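Local atomic coordinates of phosphotriesterase homology protein (Escherichia coli, PDB entry 1BF6), a protein that hydrolyses phosphorylated glyceryl acetates and aromatic acetates and propionates, using two zinc ions bound in a single subunit. Residues 45-50 with 259-264; 80-85 with 90-95; 247-250 with 256-259. All blocks are in the same frame, centred on the assembly; numbering follows the deposited sequence.

Interaction 1: residues 45-50 with 259-264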
loop_
_atom_site.group_PDB
_atom_site.type_symbol
_atom_site.label_atom_id
_atom_site.label_comp_id
_atom_site.label_asym_id
_atom_site.label_seq_id
_atom_site.Cartn_x
_atom_site.Cartn_y
_atom_site.Cartn_z
ATOM N N ARG A 45 -16.977 8.907 6.329
ATOM C CA ARG A 45 -17.395 8.093 5.191
ATOM C C ARG A 45 -17.246 6.588 5.460
ATOM O O ARG A 45 -17.225 5.789 4.520
ATOM C CB ARG A 45 -16.586 8.441 3.941
ATOM C CG ARG A 45 -16.559 9.897 3.564
ATOM C CD ARG A 45 -17.863 10.373 2.961
ATOM N NE ARG A 45 -17.737 11.784 2.617
ATOM C CZ ARG A 45 -18.695 12.688 2.762
ATOM N NH1 ARG A 45 -19.888 12.343 3.237
ATOM N NH2 ARG A 45 -18.437 13.956 2.485
ATOM N N GLY A 46 -17.077 6.228 6.729
ATOM C CA GLY A 46 -16.983 4.822 7.107
ATOM C C GLY A 46 -15.622 4.153 7.162
ATOM O O GLY A 46 -15.531 2.944 7.406
ATOM N N VAL A 47 -14.564 4.913 6.898
ATOM C CA VAL A 47 -13.211 4.356 6.944
ATOM C C VAL A 47 -12.769 4.224 8.386
ATOM O O VAL A 47 -12.935 5.155 9.182
ATOM C CB VAL A 47 -12.191 5.244 6.178
ATOM C CG1 VAL A 47 -10.749 4.678 6.344
ATOM C CG2 VAL A 47 -12.558 5.293 4.693
ATOM N N ARG A 48 -12.190 3.076 8.726
ATOM C CA ARG A 48 -11.712 2.853 10.081
ATOM C C ARG A 48 -10.214 2.493 10.133
ATOM O O ARG A 48 -9.565 2.731 11.147
ATOM C CB ARG A 48 -12.554 1.769 10.776
ATOM C CG ARG A 48 -13.998 2.188 11.047
ATOM C CD ARG A 48 -14.042 3.306 12.082
ATOM N NE ARG A 48 -15.405 3.756 12.379
ATOM C CZ ARG A 48 -16.031 4.754 11.755
ATOM N NH1 ARG A 48 -15.435 5.435 10.782
ATOM N NH2 ARG A 48 -17.267 5.066 12.103
ATOM N N ASN A 49 -9.682 1.982 9.023
ATOM C CA ASN A 49 -8.265 1.568 8.940
ATOM C C ASN A 49 -7.521 2.115 7.724
ATOM O O ASN A 49 -8.071 2.187 6.628
ATOM C CB ASN A 49 -8.165 0.035 8.867
ATOM C CG ASN A 49 -9.121 -0.661 9.814
ATOM O OD1 ASN A 49 -8.909 -0.686 11.025
ATOM N ND2 ASN A 49 -10.205 -1.195 9.262
ATOM N N VAL A 50 -6.230 2.394 7.912
ATOM C CA VAL A 50 -5.362 2.873 6.835
ATOM C C VAL A 50 -4.067 2.077 6.964
ATOM O O VAL A 50 -3.479 2.067 8.037
ATOM C CB VAL A 50 -4.996 4.392 6.961
ATOM C CG1 VAL A 50 -3.942 4.764 5.906
ATOM C CG2 VAL A 50 -6.247 5.267 6.746
ATOM N N TYR A 259 -11.225 11.384 -1.433
ATOM C CA TYR A 259 -11.619 11.522 -2.833
ATOM C C TYR A 259 -12.146 10.161 -3.288
ATOM O O TYR A 259 -13.022 10.073 -4.143
ATOM C CB TYR A 259 -10.406 11.911 -3.686
ATOM C CG TYR A 259 -10.657 11.962 -5.165
ATOM C CD1 TYR A 259 -10.490 10.831 -5.971
ATOM C CD2 TYR A 259 -11.014 13.158 -5.781
ATOM C CE1 TYR A 259 -10.670 10.899 -7.357
ATOM C CE2 TYR A 259 -11.190 13.238 -7.156
ATOM C CZ TYR A 259 -11.018 12.111 -7.933
ATOM O OH TYR A 259 -11.196 12.212 -9.288
ATOM N N LEU A 260 -11.592 9.098 -2.707
ATOM C CA LEU A 260 -12.004 7.741 -3.042
ATOM C C LEU A 260 -13.503 7.571 -2.803
ATOM O O LEU A 260 -14.202 6.979 -3.621
ATOM C CB LEU A 260 -11.238 6.732 -2.169
ATOM C CG LEU A 260 -11.558 5.247 -2.359
ATOM C CD1 LEU A 260 -11.146 4.791 -3.741
ATOM C CD2 LEU A 260 -10.833 4.422 -1.294
ATOM N N LEU A 261 -13.986 8.132 -1.700
ATOM C CA LEU A 261 -15.394 8.000 -1.325
ATOM C C LEU A 261 -16.318 9.119 -1.812
ATOM O O LEU A 261 -17.497 8.880 -2.093
ATOM C CB LEU A 261 -15.494 7.820 0.196
ATOM C CG LEU A 261 -14.770 6.546 0.681
ATOM C CD1 LEU A 261 -14.577 6.543 2.174
ATOM C CD2 LEU A 261 -15.525 5.306 0.218
ATOM N N THR A 262 -15.782 10.332 -1.926
ATOM C CA THR A 262 -16.584 11.474 -2.372
ATOM C C THR A 262 -16.696 11.529 -3.887
ATOM O O THR A 262 -17.689 12.034 -4.421
ATOM C CB THR A 262 -15.996 12.822 -1.891
ATOM O OG1 THR A 262 -14.717 13.033 -2.506
ATOM C CG2 THR A 262 -15.853 12.847 -0.376
ATOM N N THR A 263 -15.722 10.943 -4.585
ATOM C CA THR A 263 -15.712 10.989 -6.038
ATOM C C THR A 263 -15.568 9.682 -6.812
ATOM O O THR A 263 -16.394 9.390 -7.669
ATOM C CB THR A 263 -14.619 11.986 -6.532
ATOM O OG1 THR A 263 -14.786 13.245 -5.872
ATOM C CG2 THR A 263 -14.674 12.172 -8.025
ATOM N N PHE A 264 -14.525 8.896 -6.531
ATOM C CA PHE A 264 -14.304 7.667 -7.285
ATOM C C PHE A 264 -15.376 6.588 -7.113
ATOM O O PHE A 264 -15.889 6.078 -8.105
ATOM C CB PHE A 264 -12.921 7.075 -6.991
ATOM C CG PHE A 264 -12.552 5.939 -7.912
ATOM C CD1 PHE A 264 -12.102 6.189 -9.201
ATOM C CD2 PHE A 264 -12.678 4.608 -7.495
ATOM C CE1 PHE A 264 -11.782 5.140 -10.069
ATOM C CE2 PHE A 264 -12.359 3.562 -8.358
ATOM C CZ PHE A 264 -11.913 3.829 -9.642
#
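R45, V47 and L261 show how the start of a barrel strand, with the turn before it, and a remote helix can be joined by a few carbon atoms, without a hydrogen bond between the two segments. The side chains of R45 and L261 slide past each other in opposite directions, so that CD1 of L261 arrives beside CB of R45, at 3.3 Å, while CB of L261 lies 4.0 Å from CB of R45. The same methyl, CD1 of L261, meets CG2 of V47 at 3.5 Å, a tight carbon contact. With CG1 of V47 anti to the backbone N (chi1 176°), CG2 is left beside the N, facing the leucine, and the two side chains cross obliquely. One methyl of L261 thus touches both the stem of the arginine and one branch of the valine.

This is a TIM barrel of the phosphotriesterase family: strand 47-52 lies beside strand 7-12, whose Y7 and L9 also touch V47, and helix 259-270 packs outside it, with L261 resting on L282 of helix 275-289 as well.

Farther out, the chain of R45 bends at chi2 (-74°), and its side chain crosses that of T262 at about a right angle. CG2 of T262 lies 3.7 Å from NE of R45, a methyl coming obliquely to the guanidinium in an apolar contact. OG1 of T262 bonds back to the carbonyl of D258, in the turn before the helix.

Both backbones are shaped close by. G46, with positive phi, is the C-prime residue of the Schellman motif that ends helix 32-44, bringing V47 N to L42 O and G46 N to M43 O. R48 folds back, its NH1 reaching V47 O at 3.0 Å from above the carbonyl plane and also bonding M43 O. Opposite, the helix begins with a wider pi-type turn in which Y259 O receives both T263 N and F264 N.

Interaction 2: residues 80-85 with 90-95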
loop_
_atom_site.group_PDB
_atom_site.type_symbol
_atom_site.label_atom_id
_atom_site.label_comp_id
_atom_site.label_asym_id
_atom_site.label_seq_id
_atom_site.Cartn_x
_atom_site.Cartn_y
_atom_site.Cartn_z
ATOM N N THR A 80 7.143 -2.380 7.572
ATOM C CA THR A 80 8.595 -2.566 7.682
ATOM C C THR A 80 9.100 -3.073 6.335
ATOM O O THR A 80 8.419 -3.855 5.660
ATOM C CB THR A 80 9.012 -3.585 8.800
ATOM O OG1 THR A 80 10.444 -3.705 8.801
ATOM C CG2 THR A 80 8.409 -4.968 8.560
ATOM N N GLY A 81 10.276 -2.602 5.916
ATOM C CA GLY A 81 10.830 -3.062 4.654
ATOM C C GLY A 81 11.796 -2.080 4.019
ATOM O O GLY A 81 12.307 -1.181 4.688
ATOM N N TYR A 82 12.096 -2.309 2.748
ATOM C CA TYR A 82 12.971 -1.434 1.967
ATOM C C TYR A 82 12.239 -1.133 0.659
ATOM O O TYR A 82 11.592 -2.011 0.074
ATOM C CB TYR A 82 14.350 -2.068 1.739
ATOM C CG TYR A 82 15.251 -1.946 2.959
ATOM C CD1 TYR A 82 15.232 -2.916 3.969
ATOM C CD2 TYR A 82 16.095 -0.838 3.122
ATOM C CE1 TYR A 82 16.023 -2.783 5.109
ATOM C CE2 TYR A 82 16.895 -0.696 4.258
ATOM C CZ TYR A 82 16.852 -1.670 5.252
ATOM O OH TYR A 82 17.598 -1.507 6.401
ATOM N N TYR A 83 12.360 0.113 0.210
ATOM C CA TYR A 83 11.656 0.627 -0.966
ATOM C C TYR A 83 12.005 0.097 -2.360
ATOM O O TYR A 83 11.364 -0.826 -2.846
ATOM C CB TYR A 83 11.706 2.153 -0.904
ATOM C CG TYR A 83 10.746 2.882 -1.820
ATOM C CD1 TYR A 83 9.567 2.288 -2.258
ATOM C CD2 TYR A 83 11.037 4.176 -2.251
ATOM C CE1 TYR A 83 8.702 2.965 -3.108
ATOM C CE2 TYR A 83 10.186 4.862 -3.090
ATOM C CZ TYR A 83 9.022 4.254 -3.522
ATOM O OH TYR A 83 8.213 4.940 -4.395
ATOM N N GLN A 84 12.916 0.762 -3.064
ATOM C CA GLN A 84 13.343 0.325 -4.389
ATOM C C GLN A 84 14.796 0.749 -4.588
ATOM O O GLN A 84 15.332 1.544 -3.806
ATOM C CB GLN A 84 12.449 0.865 -5.509
ATOM C CG GLN A 84 12.252 2.352 -5.494
ATOM C CD GLN A 84 11.496 2.825 -6.707
ATOM O OE1 GLN A 84 11.905 2.582 -7.839
ATOM N NE2 GLN A 84 10.381 3.509 -6.479
ATOM N N ASP A 85 15.410 0.203 -5.627
ATOM C CA ASP A 85 16.821 0.433 -5.921
ATOM C C ASP A 85 17.360 1.849 -5.760
ATOM O O ASP A 85 18.284 2.080 -4.970
ATOM C CB ASP A 85 17.183 -0.114 -7.292
ATOM C CG ASP A 85 18.652 -0.421 -7.400
ATOM O OD1 ASP A 85 19.067 -1.514 -6.946
ATOM O OD2 ASP A 85 19.406 0.452 -7.874
ATOM N N GLU A 90 22.871 2.771 1.653
ATOM C CA GLU A 90 24.067 2.007 1.274
ATOM C C GLU A 90 24.100 0.599 1.867
ATOM O O GLU A 90 24.500 -0.353 1.199
ATOM C CB GLU A 90 25.336 2.749 1.729
ATOM C CG GLU A 90 25.476 4.184 1.199
ATOM C CD GLU A 90 25.752 4.253 -0.301
ATOM O OE1 GLU A 90 25.959 3.186 -0.931
ATOM O OE2 GLU A 90 25.774 5.385 -0.850
ATOM N N HIS A 91 23.653 0.478 3.114
ATOM C CA HIS A 91 23.669 -0.802 3.823
ATOM C C HIS A 91 22.821 -1.953 3.279
ATOM O O HIS A 91 22.944 -3.089 3.749
ATOM C CB HIS A 91 23.453 -0.599 5.329
ATOM C CG HIS A 91 22.073 -0.149 5.711
ATOM N ND1 HIS A 91 21.820 1.096 6.245
ATOM C CD2 HIS A 91 20.893 -0.818 5.747
ATOM C CE1 HIS A 91 20.552 1.172 6.605
ATOM N NE2 HIS A 91 19.967 0.023 6.314
ATOM N N VAL A 92 21.944 -1.678 2.314
ATOM C CA VAL A 92 21.168 -2.769 1.741
ATOM C C VAL A 92 22.137 -3.688 0.977
ATOM O O VAL A 92 21.973 -4.910 0.963
ATOM C CB VAL A 92 20.033 -2.262 0.817
ATOM C CG1 VAL A 92 19.385 -3.433 0.076
ATOM C CG2 VAL A 92 19.001 -1.518 1.650
ATOM N N ALA A 93 23.178 -3.106 0.386
ATOM C CA ALA A 93 24.159 -3.897 -0.353
ATOM C C ALA A 93 25.173 -4.595 0.563
ATOM O O ALA A 93 25.559 -5.731 0.302
ATOM C CB ALA A 93 24.893 -3.026 -1.376
ATOM N N THR A 94 25.572 -3.921 1.642
ATOM C CA THR A 94 26.574 -4.457 2.563
ATOM C C THR A 94 26.076 -5.418 3.631
ATOM O O THR A 94 26.846 -6.243 4.134
ATOM C CB THR A 94 27.404 -3.340 3.208
ATOM O OG1 THR A 94 26.565 -2.495 4.006
ATOM C CG2 THR A 94 28.107 -2.524 2.129
ATOM N N ARG A 95 24.801 -5.311 4.005
ATOM C CA ARG A 95 24.251 -6.252 4.981
ATOM C C ARG A 95 23.866 -7.530 4.231
ATOM O O ARG A 95 23.713 -7.522 3.005
ATOM C CB ARG A 95 23.033 -5.658 5.698
ATOM C CG ARG A 95 23.410 -4.589 6.691
ATOM C CD ARG A 95 22.220 -3.985 7.364
ATOM N NE ARG A 95 22.608 -2.804 8.124
ATOM C CZ ARG A 95 21.766 -2.037 8.807
ATOM N NH1 ARG A 95 20.469 -2.324 8.839
ATOM N NH2 ARG A 95 22.216 -0.958 9.432
#
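Y82 meets H91 through its hydroxyl: NE2 of H91 donates to OH of Y82 at 2.8 Å, and the oxygen lies within 1° of the imidazole plane. The rings meet rim to rim, neither over the other's face, their planes 86° apart. Lower on the tyrosine, CG2 of V92 comes obliquely against the ring, 3.3 Å from CD2 of Y82, as the two side chains slide past each other.

A second shell sets these groups. With CG held between its backbone N and carbonyl carbon (chi1 69°), H91 swings its ring toward Y82 OH, and one imidazole face lies against the R95 guanidinium. E103 of helix 97-109 hydrogen-bonds Y82 OH through OE1, so the hydroxyl is gripped by two partners. A phenylalanine here would keep the ring against V92 but is likely to leave H91 NE2 and E103 OE1 without the hydroxyl they share.

L100 and V139 pack on the tyrosine from helices 97-109 and 134-150. The contact lies within the loop after strand 75-80, one of the TIM-barrel loops near the binuclear zinc site, where neighbouring Y83 meets zinc ligand H157 edge-to-face.

Interaction 3: residues 247-250 with 256-259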
loop_
_atom_site.group_PDB
_atom_site.type_symbol
_atom_site.label_atom_id
_atom_site.label_comp_id
_atom_site.label_asym_id
_atom_site.label_seq_id
_atom_site.Cartn_x
_atom_site.Cartn_y
_atom_site.Cartn_z
ATOM N N SER A 247 0.709 18.570 -1.820
ATOM C CA SER A 247 -0.207 19.088 -2.832
ATOM C C SER A 247 -1.420 18.188 -3.079
ATOM O O SER A 247 -2.363 18.580 -3.771
ATOM C CB SER A 247 0.533 19.400 -4.145
ATOM O OG SER A 247 1.124 18.257 -4.734
ATOM N N HIS A 248 -1.385 16.978 -2.522
ATOM C CA HIS A 248 -2.503 16.038 -2.643
ATOM C C HIS A 248 -3.570 16.335 -1.571
ATOM O O HIS A 248 -4.728 15.937 -1.709
ATOM C CB HIS A 248 -2.021 14.583 -2.482
ATOM C CG HIS A 248 -1.137 14.095 -3.591
ATOM N ND1 HIS A 248 -0.244 13.056 -3.426
ATOM C CD2 HIS A 248 -1.039 14.468 -4.890
ATOM C CE1 HIS A 248 0.360 12.805 -4.573
ATOM N NE2 HIS A 248 -0.104 13.648 -5.478
ATOM N N LEU A 249 -3.160 17.000 -0.495
ATOM C CA LEU A 249 -4.043 17.346 0.612
ATOM C C LEU A 249 -5.032 18.449 0.216
ATOM O O LEU A 249 -4.693 19.348 -0.545
ATOM C CB LEU A 249 -3.218 17.789 1.819
ATOM C CG LEU A 249 -2.136 16.801 2.308
ATOM C CD1 LEU A 249 -1.500 17.347 3.585
ATOM C CD2 LEU A 249 -2.730 15.418 2.544
ATOM N N LYS A 250 -6.262 18.351 0.714
ATOM C CA LYS A 250 -7.301 19.335 0.394
ATOM C C LYS A 250 -6.929 20.759 0.823
ATOM O O LYS A 250 -7.178 21.707 0.081
ATOM C CB LYS A 250 -8.661 18.911 0.982
ATOM C CG LYS A 250 -9.195 17.602 0.376
ATOM C CD LYS A 250 -10.685 17.383 0.602
ATOM C CE LYS A 250 -11.033 17.162 2.057
ATOM N NZ LYS A 250 -10.553 15.840 2.548
ATOM N N GLY A 256 -7.327 15.087 -1.585
ATOM C CA GLY A 256 -7.453 14.376 -0.317
ATOM C C GLY A 256 -7.695 12.868 -0.394
ATOM O O GLY A 256 -8.024 12.311 -1.463
ATOM N N TYR A 257 -7.531 12.207 0.753
ATOM C CA TYR A 257 -7.735 10.759 0.860
ATOM C C TYR A 257 -9.182 10.359 0.590
ATOM O O TYR A 257 -9.435 9.364 -0.095
ATOM C CB TYR A 257 -7.360 10.253 2.256
ATOM C CG TYR A 257 -5.930 10.508 2.661
ATOM C CD1 TYR A 257 -5.550 11.739 3.179
ATOM C CD2 TYR A 257 -4.959 9.507 2.541
ATOM C CE1 TYR A 257 -4.254 11.980 3.565
ATOM C CE2 TYR A 257 -3.643 9.734 2.931
ATOM C CZ TYR A 257 -3.302 10.977 3.442
ATOM O OH TYR A 257 -2.014 11.236 3.831
ATOM N N ASP A 258 -10.128 11.143 1.109
ATOM C CA ASP A 258 -11.548 10.833 0.922
ATOM C C ASP A 258 -12.091 11.013 -0.490
ATOM O O ASP A 258 -13.282 10.838 -0.714
ATOM C CB ASP A 258 -12.424 11.552 1.956
ATOM C CG ASP A 258 -12.512 13.067 1.737
ATOM O OD1 ASP A 258 -11.793 13.640 0.886
ATOM O OD2 ASP A 258 -13.318 13.687 2.457
ATOM N N TYR A 259 -11.225 11.384 -1.433
ATOM C CA TYR A 259 -11.619 11.522 -2.833
ATOM C C TYR A 259 -12.146 10.161 -3.288
ATOM O O TYR A 259 -13.022 10.073 -4.143
ATOM C CB TYR A 259 -10.406 11.911 -3.686
ATOM C CG TYR A 259 -10.657 11.962 -5.165
ATOM C CD1 TYR A 259 -10.490 10.831 -5.971
ATOM C CD2 TYR A 259 -11.014 13.158 -5.781
ATOM C CE1 TYR A 259 -10.670 10.899 -7.357
ATOM C CE2 TYR A 259 -11.190 13.238 -7.156
ATOM C CZ TYR A 259 -11.018 12.111 -7.933
ATOM O OH TYR A 259 -11.196 12.212 -9.288
#
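K250 and D258 form a salt bridge, NZ of K250 lying 3.0 Å from OD1 of D258 and approaching from above the carboxylate plane, 50° out of it. The side chains cross at about a right angle, and the lysine reaches its mate by bending at chi3 (-67°) and again at chi4. D258 is one of three acids here: NZ also makes salt bridges to D41 and E38 of helix 32-44, and such a cluster of three carboxylates would probably keep the amine charged. Beside it a backbone bond runs from G256 N to H248 O at 2.7 Å, its N-H...O angle 157° and the donor nearly along the C=O axis.

Between these two links the aliphatic part of the lysine covers the glycine, CG of K250 lying 3.7 Å from G256 CA. A CB on G256 would probably collide with that CG, and the positive phi of the residue suits glycine too. G256 opens a type I turn closed by a weak bond from Y259 N to G256 O.

L249 and Y257 lie side by side, pointing the same way, and CD2 of L249 meets CE1 of Y257 at 3.9 Å. Y257 is fixed at both ends: its N bonds E38, and its hydroxyl bonds the carbonyl O of H13, a zinc ligand, which places it probably in the second shell of the zinc site.

The whole contact pinches the loop that follows strand 237-239. Helix 32-44 supplies I35 against both L249 and Y257, strand 28-29 adds L29, and the turn leads straight into helix 259-270, where D258 O receives T262 OG1.

How the interactions relate
From the N terminus, helix 32-44 leads into residues 45-50, where interaction 1 begins its long loop, closed 209 residues later at helix 259-270. Inside that span interaction 2 closes a short loop after strand 75-80, its centre about 33 Å from that of interaction 1. Interaction 3 comes later, in series with interaction 2. Its second segment shares Y259 with interaction 1, the two centres being about 11 Å apart. Interaction 1 ties helix 259-270 to the start of strand 47-52; interaction 3 closes the loop leading into that helix, ending on the same stretch, against helix 32-44; interaction 2 lies within a loop on the opposite side of the chain's centre from interaction 1.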